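Local coordinates for uncharacterized protein (PDB 2RFR), which is of unknown function but adopts the cystatin-like fold of the NTF2 superfamily and carries a SnoaL-like domain, at residues D47-V52 with T57-A62; S103-C108 with G114-S119; R122-R127 with R133-E138; E138-L141 with A147-A150. One frame throughout, in Å; residues are numbered along the deposited sequence. Where two conformers were deposited one is given.

Contact 1: D47-V52 with T57-A62; sequences DGEYAV and TAKGRA
Strand 48-52 and the short strand 58-59 run antiparallel as a beta hairpin, joined by three backbone hydrogen bonds: Tyr50 and Ala58 exchange a reciprocal pair, Tyr50 N to Ala58 O at 2.9 Å and Ala58 N to Tyr50 O at 3.0 Å, and Gly60 N gives the shortest one to Gly48 O (2.8 Å, 168° at the hydrogen). Gly60 is also the N-cap of helix 61-69, and its phi of 93° would jam a side chain against the carbonyl oxygen before it. On one face Glu49 and Lys59, a non-hydrogen-bonded pair, lie alongside each other and point the same way. Glu49 sets CG anti to its carbonyl carbon (chi1 -63°) and stretches on, which brings OE2 alongside the outer methylenes of Lys59, 3.2 Å from Lys59 CE; the salt bridge from OE2 to Lys59 NZ is long at 3.9 Å. The other oxygen, OE1, is held by Arg136. A glutamine in place of Glu49 would probably leave both Arg136 and Lys59 without their carboxylate mate. Nearer the hairpin loop, a water accepts from Val52 N and lies 2.7 Å from Thr57 OG1, while Ala51 CB touches that hydroxyl. On the opposite face Tyr50 CB meets Ala58 CB at 4.4 Å. There helix 61-69 covers both residues through Leu67, and strand 48-52 bonds along its other edge to strand 131-141, making the hairpin the border of the mixed sheet, with strand 58-59 outermost.

Contact 2: S103-C108 with G114-S119; sequences SVVFRC and GSHRVS
A classic beta bulge interrupts the hairpin of strands 96-109 and 112-128, part of the curved sheet of this cystatin-like fold. His116 and Arg117 both face Val105: His116 N gives Val105 O a 2.7 Å bond, whereas that from Arg117 N to the same oxygen is weak at 3.4 Å. Regular pairing flanks the bulge, Ser103 with Ser119 on one side and Arg107 with Gly114 on the other. Val104, Phe106, Ser115 and Val118 share one face of the hairpin, turned toward neighbouring subunits. With chi1 at -66°, CG anti to the carbonyl carbon, the Phe106 ring comes beside Ser115, CE1 lying 3.7 Å from Ser115 OG, and Val104 CG1 rests over one face of the ring toward its rim. Val104 and Ser115 also pack on Phe106 of the second subunit, while Phe106 meets Ser115 of the third. An alanine instead of Phe106 would probably open a gap beside Val104 and Ser115 and deprive the subunit interface of its aromatic filling. Across the sheet, Ser103 OG bonds to Asn121 and lies 3.6 Å from Ser119 CB. His116 runs alongside Val105, its CD2 3.9 Å from Val105 CG1, and crosses Arg107, whose NE forms a salt bridge with Asp79. One water lies in the plane of both flat groups, 2.7 Å from His116 ND1 and accepting from Arg107 NH1 at 2.8 Å.

Contact 3: R122-R127 with R133-E138; sequences RWTFRR and RAVRRE
Trp123, in the antiparallel hairpin of strands 112-128 and 131-141, has the most surface buried here, chiefly under Arg137, its non-hydrogen-bonded partner. The arginine runs alongside the indole, fully extended with CG anti to its backbone N, and lays its aliphatic part over one ring face. Its CD sits 3.6 Å from the centroid of the six-membered ring of Trp123, a CH-pi contact 16° off the normal. Beyond it the guanidinium continues nearly flat over the rim, the two planes only 14° apart. Asn121 takes a hydrogen bond from Arg137 NH2, and Tyr28 adds a cation-pi contact, which probably helps to accommodate the charge in a buried position. Ala134 CB comes to the indole edge, 4.1 Å from Trp123 CE3.

Val135 marks a classic beta bulge, since it and Arg136 both face Thr124. Val135 N gives Thr124 O a straight bond (2.8 Å, 179°), although it lies above the carbonyl plane; Arg136 N makes a weak one to Thr124 OG1 at 3.1 Å. The valine crosses Arg126 at about a right angle, its CG2 3.6 Å from Arg126 CG.

Arg122 exchanges two backbone bonds with Glu138 and brings its CD 4.3 Å from Glu138 OE1, but its guanidinium leads away, NE bonding to Leu151 O. Glu138 OE2 instead receives Arg136 NE at 2.8 Å, in the guanidinium plane, with Glu49 on Arg136 NH1.

Phe125 packs against the long helix 5-33 through Ile21, Leu24 and Ile25; strand 96-109 pairs with 112-128, and strand 48-52 flanks 131-141.

Contact 4: E138-L141 with A147-A150; sequences ENAL and AARA
Apolar packing comes first where Ala140, near the C-terminal end of strand 131-141, meets the C-terminal helix 146-152. Its methyl points to the helix and touches two successive residues there: Ala140 CB is 4.0 Å from Ala147 CB and 3.9 Å from Ala148 CB. With no atom beyond CB on any of the three, helix and strand backbones come close, Ala140 CA and Ala148 CA lying 4.8 Å apart. Val53 joins the group by packing on both Ala140 and Ala147, and Leu151, farther along the helix, also covers Ala140.

Methyl-to-carbonyl contacts make up the rest. Ala148 CB reaches backbone oxygens of the strand, 3.2 Å from Leu141 O and 3.6 Å from Ala140 O. Leu141 O takes its hydrogen bond from Ser145 OG, in the connection between the two elements, while Leu141 turns its CB away from the helix and its side chain packs on Phe113 of the second subunit.

No hydrogen bond or salt bridge links 138-141 directly to 147-150. The helix is therefore seated on the strand by close fit of small side chains, and directional bonding is left to neighbours such as Ser145 and Arg122, whose NH2 makes a weak bond to Ala150 O.

Along the chain the contacts come in numerical order, and all reach one mixed sheet. Contact 1 lies at one border, in hairpin 48-59; contacts 2 and 3 join successive strand pairs, both using strand 112-128, with centres about 22 Å apart. Contact 4 continues strand 131-141 from contact 3, shares Glu138 with it, and adds the C-terminal helix. The centres of contacts 1 and 3 are nearest, about 11 Å apart, and are linked by the salt bridge Glu49-Arg136 and by neighbouring strands 48-52 and 131-141. Of these four, only contacts 2 and 4 touch other subunits, through the 103-119 hairpin and the end of strand 131-141 with the C-terminal helix.

Contact 1: D47-V52 with T57-A62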
loop_
_atom_site.group_PDB
_atom_site.type_symbol
_atom_site.label_atom_id
_atom_site.label_comp_id
_atom_site.label_asym_id
_atom_site.label_seq_id
_atom_site.Cartn_x
_atom_site.Cartn_y
_atom_site.Cartn_z
ATOM N N ASP A 47 -24.013 2.550 -13.336
ATOM C CA ASP A 47 -24.539 3.752 -12.703
ATOM C C ASP A 47 -23.780 4.142 -11.420
ATOM O O ASP A 47 -24.301 4.775 -10.517
ATOM C CB ASP A 47 -26.032 3.589 -12.428
ATOM C CG ASP A 47 -26.354 2.556 -11.419
ATOM O OD1 ASP A 47 -25.492 1.713 -11.117
ATOM O OD2 ASP A 47 -27.564 2.502 -11.001
ATOM N N GLY A 48 -22.503 3.799 -11.399
ATOM C CA GLY A 48 -21.647 4.119 -10.262
ATOM C C GLY A 48 -21.441 5.608 -10.079
ATOM O O GLY A 48 -21.608 6.401 -11.000
ATOM N N GLU A 49 -21.013 5.993 -8.871
ATOM C CA GLU A 49 -20.827 7.413 -8.574
ATOM C C GLU A 49 -19.451 7.652 -7.959
ATOM O O GLU A 49 -18.923 6.831 -7.197
ATOM C CB GLU A 49 -21.883 7.870 -7.579
ATOM C CG GLU A 49 -23.278 7.767 -8.094
ATOM C CD GLU A 49 -24.195 8.345 -7.064
ATOM O OE1 GLU A 49 -24.107 7.986 -5.841
ATOM O OE2 GLU A 49 -25.106 9.040 -7.481
ATOM N N TYR A 50 -18.948 8.844 -8.227
ATOM C CA TYR A 50 -17.730 9.337 -7.613
ATOM C C TYR A 50 -18.015 10.758 -7.143
ATOM O O TYR A 50 -18.232 11.669 -7.962
ATOM C CB TYR A 50 -16.583 9.289 -8.613
ATOM C CG TYR A 50 -15.200 9.635 -8.063
ATOM C CD1 TYR A 50 -14.930 9.929 -6.716
ATOM C CD2 TYR A 50 -14.086 9.519 -8.922
ATOM C CE1 TYR A 50 -13.637 10.277 -6.286
ATOM C CE2 TYR A 50 -12.806 9.853 -8.480
ATOM C CZ TYR A 50 -12.589 10.207 -7.151
ATOM O OH TYR A 50 -11.329 10.550 -6.663
ATOM N N ALA A 51 -18.056 10.924 -5.824
ATOM C CA ALA A 51 -18.384 12.162 -5.128
ATOM C C ALA A 51 -17.169 12.701 -4.411
ATOM O O ALA A 51 -16.443 11.953 -3.757
ATOM C CB ALA A 51 -19.541 11.924 -4.157
ATOM N N VAL A 52 -16.951 13.989 -4.549
ATOM C CA VAL A 52 -15.864 14.710 -3.888
ATOM C C VAL A 52 -16.511 15.956 -3.297
ATOM O O VAL A 52 -17.211 16.665 -3.982
ATOM C CB VAL A 52 -14.681 15.053 -4.839
ATOM C CG1 VAL A 52 -13.586 15.753 -4.035
ATOM C CG2 VAL A 52 -14.146 13.795 -5.533
ATOM N N THR A 57 -21.071 15.636 -8.398
ATOM C CA THR A 57 -20.888 14.188 -8.398
ATOM C C THR A 57 -20.903 13.661 -9.791
ATOM O O THR A 57 -21.768 14.062 -10.617
ATOM C CB THR A 57 -21.970 13.533 -7.604
ATOM O OG1 THR A 57 -21.894 14.057 -6.271
ATOM C CG2 THR A 57 -21.897 12.034 -7.617
ATOM N N ALA A 58 -19.959 12.789 -10.147
ATOM C CA ALA A 58 -19.953 12.081 -11.413
ATOM C C ALA A 58 -20.797 10.847 -11.251
ATOM O O ALA A 58 -20.501 9.984 -10.429
ATOM C CB ALA A 58 -18.520 11.708 -11.783
ATOM N N LYS A 59 -21.891 10.788 -12.008
ATOM C CA LYS A 59 -22.847 9.678 -11.961
ATOM C C LYS A 59 -22.882 8.948 -13.295
ATOM O O LYS A 59 -23.218 9.556 -14.326
ATOM C CB LYS A 59 -24.251 10.209 -11.632
ATOM C CG LYS A 59 -24.294 11.130 -10.377
ATOM C CD LYS A 59 -25.661 11.393 -9.874
ATOM C CE LYS A 59 -25.595 12.019 -8.499
ATOM N NZ LYS A 59 -27.019 12.381 -8.079
ATOM N N GLY A 60 -22.546 7.667 -13.269
ATOM C CA GLY A 60 -22.503 6.844 -14.440
ATOM C C GLY A 60 -21.114 6.793 -15.068
ATOM O O GLY A 60 -20.308 7.704 -14.930
ATOM N N ARG A 61 -20.864 5.730 -15.811
ATOM C CA ARG A 61 -19.544 5.499 -16.349
ATOM C C ARG A 61 -19.113 6.647 -17.268
ATOM O O ARG A 61 -17.943 7.020 -17.258
ATOM C CB ARG A 61 -19.447 4.154 -17.077
ATOM C CG ARG A 61 -19.389 3.008 -16.158
ATOM C CD ARG A 61 -19.227 1.698 -16.937
ATOM N NE ARG A 61 -19.150 0.570 -16.044
ATOM C CZ ARG A 61 -19.238 -0.662 -16.453
ATOM N NH1 ARG A 61 -19.351 -0.936 -17.763
ATOM N NH2 ARG A 61 -19.210 -1.629 -15.555
ATOM N N ALA A 62 -20.015 7.191 -18.096
ATOM C CA ALA A 62 -19.614 8.234 -19.016
ATOM C C ALA A 62 -19.099 9.436 -18.241
ATOM O O ALA A 62 -18.066 10.030 -18.599
ATOM C CB ALA A 62 -20.774 8.656 -19.969
HETATM O O HOH W 1 -19.662 15.236 -5.191
#

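Contact 2: S103-C108 with G114-S119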
loop_
_atom_site.group_PDB
_atom_site.type_symbol
_atom_site.label_atom_id
_atom_site.label_comp_id
_atom_site.label_asym_id
_atom_site.label_seq_id
_atom_site.Cartn_x
_atom_site.Cartn_y
_atom_site.Cartn_z
ATOM N N SER A 103 -5.619 8.821 -0.017
ATOM C CA SER A 103 -5.031 9.091 -1.332
ATOM C C SER A 103 -4.262 10.397 -1.305
ATOM O O SER A 103 -4.658 11.347 -0.639
ATOM C CB SER A 103 -6.115 9.080 -2.407
ATOM O OG SER A 103 -7.113 10.080 -2.224
ATOM N N VAL A 104 -3.160 10.405 -2.003
ATOM C CA VAL A 104 -2.365 11.597 -2.206
ATOM C C VAL A 104 -2.204 11.797 -3.698
ATOM O O VAL A 104 -1.812 10.851 -4.393
ATOM C CB VAL A 104 -0.975 11.506 -1.504
ATOM C CG1 VAL A 104 -0.156 12.770 -1.768
ATOM C CG2 VAL A 104 -1.169 11.229 -0.019
ATOM N N VAL A 105 -2.471 12.999 -4.155
ATOM C CA VAL A 105 -2.127 13.385 -5.500
ATOM C C VAL A 105 -0.815 14.113 -5.458
ATOM O O VAL A 105 -0.737 15.218 -4.910
ATOM C CB VAL A 105 -3.214 14.249 -6.193
ATOM C CG1 VAL A 105 -2.795 14.558 -7.623
ATOM C CG2 VAL A 105 -4.567 13.574 -6.130
ATOM N N PHE A 106 0.237 13.491 -5.970
ATOM C CA PHE A 106 1.518 14.139 -6.142
ATOM C C PHE A 106 1.532 14.893 -7.471
ATOM O O PHE A 106 1.018 14.390 -8.461
ATOM C CB PHE A 106 2.671 13.140 -6.097
ATOM C CG PHE A 106 2.857 12.489 -4.759
ATOM C CD1 PHE A 106 3.638 13.093 -3.768
ATOM C CD2 PHE A 106 2.246 11.270 -4.465
ATOM C CE1 PHE A 106 3.744 12.483 -2.548
ATOM C CE2 PHE A 106 2.381 10.661 -3.249
ATOM C CZ PHE A 106 3.152 11.267 -2.282
ATOM N N ARG A 107 2.094 16.082 -7.497
ATOM C CA ARG A 107 2.167 16.888 -8.676
ATOM C C ARG A 107 3.563 17.445 -8.812
ATOM O O ARG A 107 4.156 17.920 -7.831
ATOM C CB ARG A 107 1.171 18.043 -8.571
ATOM C CG ARG A 107 1.092 18.980 -9.788
ATOM C CD ARG A 107 0.190 20.161 -9.458
ATOM N NE ARG A 107 0.130 21.091 -10.573
ATOM C CZ ARG A 107 -0.035 22.392 -10.478
ATOM N NH1 ARG A 107 -0.226 22.971 -9.315
ATOM N NH2 ARG A 107 -0.014 23.125 -11.557
ATOM N N CYS A 108 4.085 17.435 -10.043
ATOM C CA CYS A 108 5.351 18.078 -10.353
ATOM C C CYS A 108 5.098 19.502 -10.713
ATOM O O CYS A 108 4.298 19.767 -11.630
ATOM C CB CYS A 108 6.042 17.285 -11.462
ATOM S SG CYS A 108 7.680 17.881 -11.890
ATOM N N GLY A 114 5.498 17.731 -5.117
ATOM C CA GLY A 114 4.744 18.074 -3.931
ATOM C C GLY A 114 3.446 17.292 -3.867
ATOM O O GLY A 114 3.033 16.636 -4.791
ATOM N N SER A 115 2.769 17.523 -2.752
ATOM C CA SER A 115 1.508 16.880 -2.422
ATOM C C SER A 115 0.396 17.859 -2.698
ATOM O O SER A 115 0.190 18.792 -1.945
ATOM C CB SER A 115 1.509 16.455 -0.979
ATOM O OG SER A 115 2.472 15.437 -0.786
ATOM N N HIS A 116 -0.252 17.701 -3.846
ATOM C CA HIS A 116 -1.296 18.610 -4.320
ATOM C C HIS A 116 -2.579 18.474 -3.535
ATOM O O HIS A 116 -3.247 19.465 -3.215
ATOM C CB HIS A 116 -1.505 18.237 -5.806
ATOM C CG HIS A 116 -2.692 18.886 -6.505
ATOM N ND1 HIS A 116 -2.727 20.201 -6.898
ATOM C CD2 HIS A 116 -3.839 18.310 -6.984
ATOM C CE1 HIS A 116 -3.859 20.406 -7.547
ATOM N NE2 HIS A 116 -4.565 19.286 -7.576
ATOM N N ARG A 117 -2.979 17.227 -3.237
ATOM C CA ARG A 117 -4.146 16.947 -2.394
ATOM C C ARG A 117 -3.765 15.744 -1.525
ATOM O O ARG A 117 -3.056 14.841 -1.973
ATOM C CB ARG A 117 -5.405 16.647 -3.247
ATOM C CG ARG A 117 -5.951 17.863 -4.000
ATOM C CD ARG A 117 -7.136 17.538 -4.960
ATOM N NE ARG A 117 -8.383 17.209 -4.218
ATOM C CZ ARG A 117 -9.345 18.071 -3.844
ATOM N NH1 ARG A 117 -9.255 19.375 -4.134
ATOM N NH2 ARG A 117 -10.475 17.624 -3.232
ATOM N N VAL A 118 -4.281 15.719 -0.301
ATOM C CA VAL A 118 -4.216 14.579 0.625
ATOM C C VAL A 118 -5.636 14.375 1.113
ATOM O O VAL A 118 -6.249 15.324 1.590
ATOM C CB VAL A 118 -3.285 14.860 1.809
ATOM C CG1 VAL A 118 -3.321 13.736 2.801
ATOM C CG2 VAL A 118 -1.857 15.154 1.330
ATOM N N SER A 119 -6.157 13.156 0.934
ATOM C CA SER A 119 -7.586 12.891 1.082
ATOM C C SER A 119 -7.884 11.600 1.772
ATOM O O SER A 119 -7.098 10.632 1.734
ATOM C CB SER A 119 -8.239 12.848 -0.287
ATOM O OG SER A 119 -8.018 14.083 -1.016
HETATM O O HOH W 2 -0.656 21.954 -6.697
#

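Contact 3: R122-R127 with R133-E138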
loop_
_atom_site.group_PDB
_atom_site.type_symbol
_atom_site.label_atom_id
_atom_site.label_comp_id
_atom_site.label_asym_id
_atom_site.label_seq_id
_atom_site.Cartn_x
_atom_site.Cartn_y
_atom_site.Cartn_z
ATOM N N ARG A 122 -13.761 6.701 1.077
ATOM C CA ARG A 122 -14.606 5.579 1.384
ATOM C C ARG A 122 -15.207 5.056 0.106
ATOM O O ARG A 122 -15.788 5.806 -0.673
ATOM C CB ARG A 122 -15.760 5.998 2.319
ATOM C CG ARG A 122 -16.574 4.776 2.763
ATOM C CD ARG A 122 -17.684 5.203 3.648
ATOM N NE ARG A 122 -17.179 5.528 4.948
ATOM C CZ ARG A 122 -17.629 5.029 6.084
ATOM N NH1 ARG A 122 -18.611 4.135 6.105
ATOM N NH2 ARG A 122 -17.101 5.465 7.216
ATOM N N TRP A 123 -15.051 3.757 -0.116
ATOM C CA TRP A 123 -15.525 3.071 -1.318
ATOM C C TRP A 123 -16.536 2.021 -0.914
ATOM O O TRP A 123 -16.361 1.361 0.103
ATOM C CB TRP A 123 -14.386 2.345 -1.973
ATOM C CG TRP A 123 -13.224 3.074 -2.525
ATOM C CD1 TRP A 123 -12.212 3.667 -1.826
ATOM C CD2 TRP A 123 -12.862 3.168 -3.907
ATOM N NE1 TRP A 123 -11.276 4.126 -2.694
ATOM C CE2 TRP A 123 -11.607 3.803 -3.975
ATOM C CE3 TRP A 123 -13.460 2.776 -5.082
ATOM C CZ2 TRP A 123 -10.973 4.045 -5.169
ATOM C CZ3 TRP A 123 -12.809 2.989 -6.277
ATOM C CH2 TRP A 123 -11.566 3.585 -6.308
ATOM N N THR A 124 -17.558 1.839 -1.711
ATOM C CA THR A 124 -18.466 0.710 -1.625
ATOM C C THR A 124 -18.397 -0.085 -2.893
ATOM O O THR A 124 -18.117 0.451 -3.968
ATOM C CB THR A 124 -19.856 1.137 -1.320
ATOM O OG1 THR A 124 -20.345 1.915 -2.387
ATOM C CG2 THR A 124 -20.002 1.895 -0.016
ATOM N N PHE A 125 -18.676 -1.390 -2.773
ATOM C CA PHE A 125 -18.553 -2.337 -3.878
ATOM C C PHE A 125 -19.720 -3.296 -3.854
ATOM O O PHE A 125 -20.331 -3.545 -2.816
ATOM C CB PHE A 125 -17.258 -3.147 -3.766
ATOM C CG PHE A 125 -16.008 -2.339 -3.666
ATOM C CD1 PHE A 125 -15.593 -1.895 -2.465
ATOM C CD2 PHE A 125 -15.295 -1.967 -4.773
ATOM C CE1 PHE A 125 -14.449 -1.119 -2.352
ATOM C CE2 PHE A 125 -14.140 -1.170 -4.692
ATOM C CZ PHE A 125 -13.748 -0.727 -3.455
ATOM N N ARG A 126 -19.938 -3.928 -4.996
ATOM C CA ARG A 126 -20.848 -5.066 -5.030
ATOM C C ARG A 126 -20.371 -6.120 -5.981
ATOM O O ARG A 126 -19.674 -5.873 -6.930
ATOM C CB ARG A 126 -22.255 -4.639 -5.281
ATOM C CG ARG A 126 -22.572 -4.256 -6.614
ATOM C CD ARG A 126 -24.129 -4.233 -6.708
ATOM N NE ARG A 126 -24.469 -3.790 -8.016
ATOM C CZ ARG A 126 -24.907 -2.579 -8.364
ATOM N NH1 ARG A 126 -25.160 -1.620 -7.473
ATOM N NH2 ARG A 126 -25.144 -2.376 -9.648
ATOM N N ARG A 127 -20.789 -7.336 -5.679
ATOM C CA ARG A 127 -20.455 -8.479 -6.506
ATOM C C ARG A 127 -21.379 -8.445 -7.689
ATOM O O ARG A 127 -22.562 -8.514 -7.510
ATOM C CB ARG A 127 -20.672 -9.772 -5.701
ATOM C CG ARG A 127 -20.118 -11.013 -6.399
ATOM C CD ARG A 127 -20.660 -12.298 -5.707
ATOM N NE ARG A 127 -20.399 -12.308 -4.259
ATOM C CZ ARG A 127 -19.197 -12.597 -3.728
ATOM N NH1 ARG A 127 -18.145 -12.985 -4.478
ATOM N NH2 ARG A 127 -19.039 -12.565 -2.412
ATOM N N ARG A 133 -17.269 -4.842 -8.458
ATOM C CA ARG A 133 -17.182 -3.502 -9.052
ATOM C C ARG A 133 -17.503 -2.459 -7.996
ATOM O O ARG A 133 -18.239 -2.714 -7.042
ATOM C CB ARG A 133 -18.195 -3.355 -10.208
ATOM C CG ARG A 133 -17.967 -4.229 -11.405
ATOM C CD ARG A 133 -16.749 -3.859 -12.209
ATOM N NE ARG A 133 -16.576 -4.691 -13.391
ATOM C CZ ARG A 133 -15.954 -5.849 -13.419
ATOM N NH1 ARG A 133 -15.494 -6.423 -12.331
ATOM N NH2 ARG A 133 -15.828 -6.491 -14.564
ATOM N N ALA A 134 -16.928 -1.270 -8.152
ATOM C CA ALA A 134 -17.241 -0.166 -7.300
ATOM C C ALA A 134 -18.659 0.344 -7.525
ATOM O O ALA A 134 -19.151 0.402 -8.664
ATOM C CB ALA A 134 -16.220 0.996 -7.530
ATOM N N VAL A 135 -19.318 0.747 -6.456
ATOM C CA VAL A 135 -20.648 1.362 -6.519
ATOM C C VAL A 135 -20.535 2.848 -6.284
ATOM O O VAL A 135 -20.934 3.642 -7.121
ATOM C CB VAL A 135 -21.595 0.699 -5.526
ATOM C CG1 VAL A 135 -22.964 1.445 -5.485
ATOM C CG2 VAL A 135 -21.772 -0.782 -5.887
ATOM N N ARG A 136 -19.936 3.261 -5.174
ATOM C CA ARG A 136 -19.753 4.676 -4.862
ATOM C C ARG A 136 -18.374 4.865 -4.261
ATOM O O ARG A 136 -17.925 4.105 -3.393
ATOM C CB ARG A 136 -20.826 5.148 -3.885
ATOM C CG ARG A 136 -20.764 6.624 -3.584
ATOM C CD ARG A 136 -22.047 7.083 -2.855
ATOM N NE ARG A 136 -22.022 8.460 -2.373
ATOM C CZ ARG A 136 -22.442 9.572 -3.002
ATOM N NH1 ARG A 136 -22.921 9.535 -4.198
ATOM N NH2 ARG A 136 -22.312 10.746 -2.389
ATOM N N ARG A 137 -17.698 5.943 -4.676
ATOM C CA ARG A 137 -16.478 6.400 -4.004
ATOM C C ARG A 137 -16.774 7.811 -3.536
ATOM O O ARG A 137 -17.297 8.620 -4.297
ATOM C CB ARG A 137 -15.302 6.435 -4.983
ATOM C CG ARG A 137 -13.969 6.901 -4.357
ATOM C CD ARG A 137 -12.889 6.944 -5.384
ATOM N NE ARG A 137 -11.678 7.520 -4.784
ATOM C CZ ARG A 137 -10.568 7.684 -5.469
ATOM N NH1 ARG A 137 -10.489 7.365 -6.739
ATOM N NH2 ARG A 137 -9.528 8.163 -4.855
ATOM N N GLU A 138 -16.388 8.103 -2.293
ATOM C CA GLU A 138 -16.488 9.432 -1.728
ATOM C C GLU A 138 -15.091 9.813 -1.239
ATOM O O GLU A 138 -14.415 9.049 -0.583
ATOM C CB GLU A 138 -17.435 9.421 -0.525
ATOM C CG GLU A 138 -18.895 9.118 -0.880
ATOM C CD GLU A 138 -19.757 8.853 0.289
ATOM O OE1 GLU A 138 -19.301 8.378 1.331
ATOM O OE2 GLU A 138 -20.963 9.021 0.130
HETATM O O HOH W 3 -18.679 5.285 -0.776
#

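Contact 4: E138-L141 with A147-A150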
loop_
_atom_site.group_PDB
_atom_site.type_symbol
_atom_site.label_atom_id
_atom_site.label_comp_id
_atom_site.label_asym_id
_atom_site.label_seq_id
_atom_site.Cartn_x
_atom_site.Cartn_y
_atom_site.Cartn_z
ATOM N N GLU A 138 -16.388 8.103 -2.293
ATOM C CA GLU A 138 -16.488 9.432 -1.728
ATOM C C GLU A 138 -15.091 9.813 -1.239
ATOM O O GLU A 138 -14.415 9.049 -0.583
ATOM C CB GLU A 138 -17.435 9.421 -0.525
ATOM C CG GLU A 138 -18.895 9.118 -0.880
ATOM C CD GLU A 138 -19.757 8.853 0.289
ATOM O OE1 GLU A 138 -19.301 8.378 1.331
ATOM O OE2 GLU A 138 -20.963 9.021 0.130
ATOM N N ASN A 139 -14.756 11.077 -1.452
ATOM C CA ASN A 139 -13.442 11.579 -1.174
ATOM C C ASN A 139 -13.552 13.003 -0.598
ATOM O O ASN A 139 -14.445 13.779 -0.964
ATOM C CB ASN A 139 -12.688 11.443 -2.519
ATOM C CG ASN A 139 -11.453 12.233 -2.628
ATOM O OD1 ASN A 139 -11.496 13.439 -2.733
ATOM N ND2 ASN A 139 -10.316 11.535 -2.693
ATOM N N ALA A 140 -12.680 13.342 0.354
ATOM C CA ALA A 140 -12.656 14.676 0.952
ATOM C C ALA A 140 -11.222 14.946 1.405
ATOM O O ALA A 140 -10.481 14.041 1.811
ATOM C CB ALA A 140 -13.611 14.776 2.125
ATOM N N LEU A 141 -10.824 16.209 1.395
ATOM C CA LEU A 141 -9.483 16.590 1.802
ATOM C C LEU A 141 -9.278 16.439 3.303
ATOM O O LEU A 141 -10.123 16.893 4.084
ATOM C CB LEU A 141 -9.228 18.067 1.445
ATOM C CG LEU A 141 -9.148 18.395 -0.041
ATOM C CD1 LEU A 141 -9.103 19.910 -0.205
ATOM C CD2 LEU A 141 -7.917 17.737 -0.665
ATOM N N ALA A 147 -15.753 16.097 6.922
ATOM C CA ALA A 147 -16.149 14.983 6.030
ATOM C C ALA A 147 -15.012 13.989 5.887
ATOM O O ALA A 147 -15.292 12.777 5.803
ATOM C CB ALA A 147 -16.582 15.518 4.649
ATOM N N ALA A 148 -13.767 14.441 5.823
ATOM C CA ALA A 148 -12.691 13.505 5.591
ATOM C C ALA A 148 -12.576 12.556 6.779
ATOM O O ALA A 148 -12.317 11.382 6.583
ATOM C CB ALA A 148 -11.390 14.260 5.321
ATOM N N ARG A 149 -12.660 13.091 7.996
ATOM C CA ARG A 149 -12.605 12.221 9.167
ATOM C C ARG A 149 -13.737 11.224 9.197
ATOM O O ARG A 149 -13.556 10.027 9.512
ATOM C CB ARG A 149 -12.620 13.032 10.457
ATOM C CG ARG A 149 -11.341 13.839 10.597
ATOM C CD ARG A 149 -11.218 14.472 11.989
ATOM N NE ARG A 149 -12.290 15.438 12.216
ATOM C CZ ARG A 149 -12.267 16.706 11.819
ATOM N NH1 ARG A 149 -11.223 17.226 11.241
ATOM N NH2 ARG A 149 -13.309 17.499 12.057
ATOM N N ALA A 150 -14.937 11.656 8.811
ATOM C CA ALA A 150 -16.090 10.753 8.766
ATOM C C ALA A 150 -15.971 9.665 7.759
ATOM O O ALA A 150 -16.445 8.547 7.995
ATOM C CB ALA A 150 -17.408 11.574 8.538
#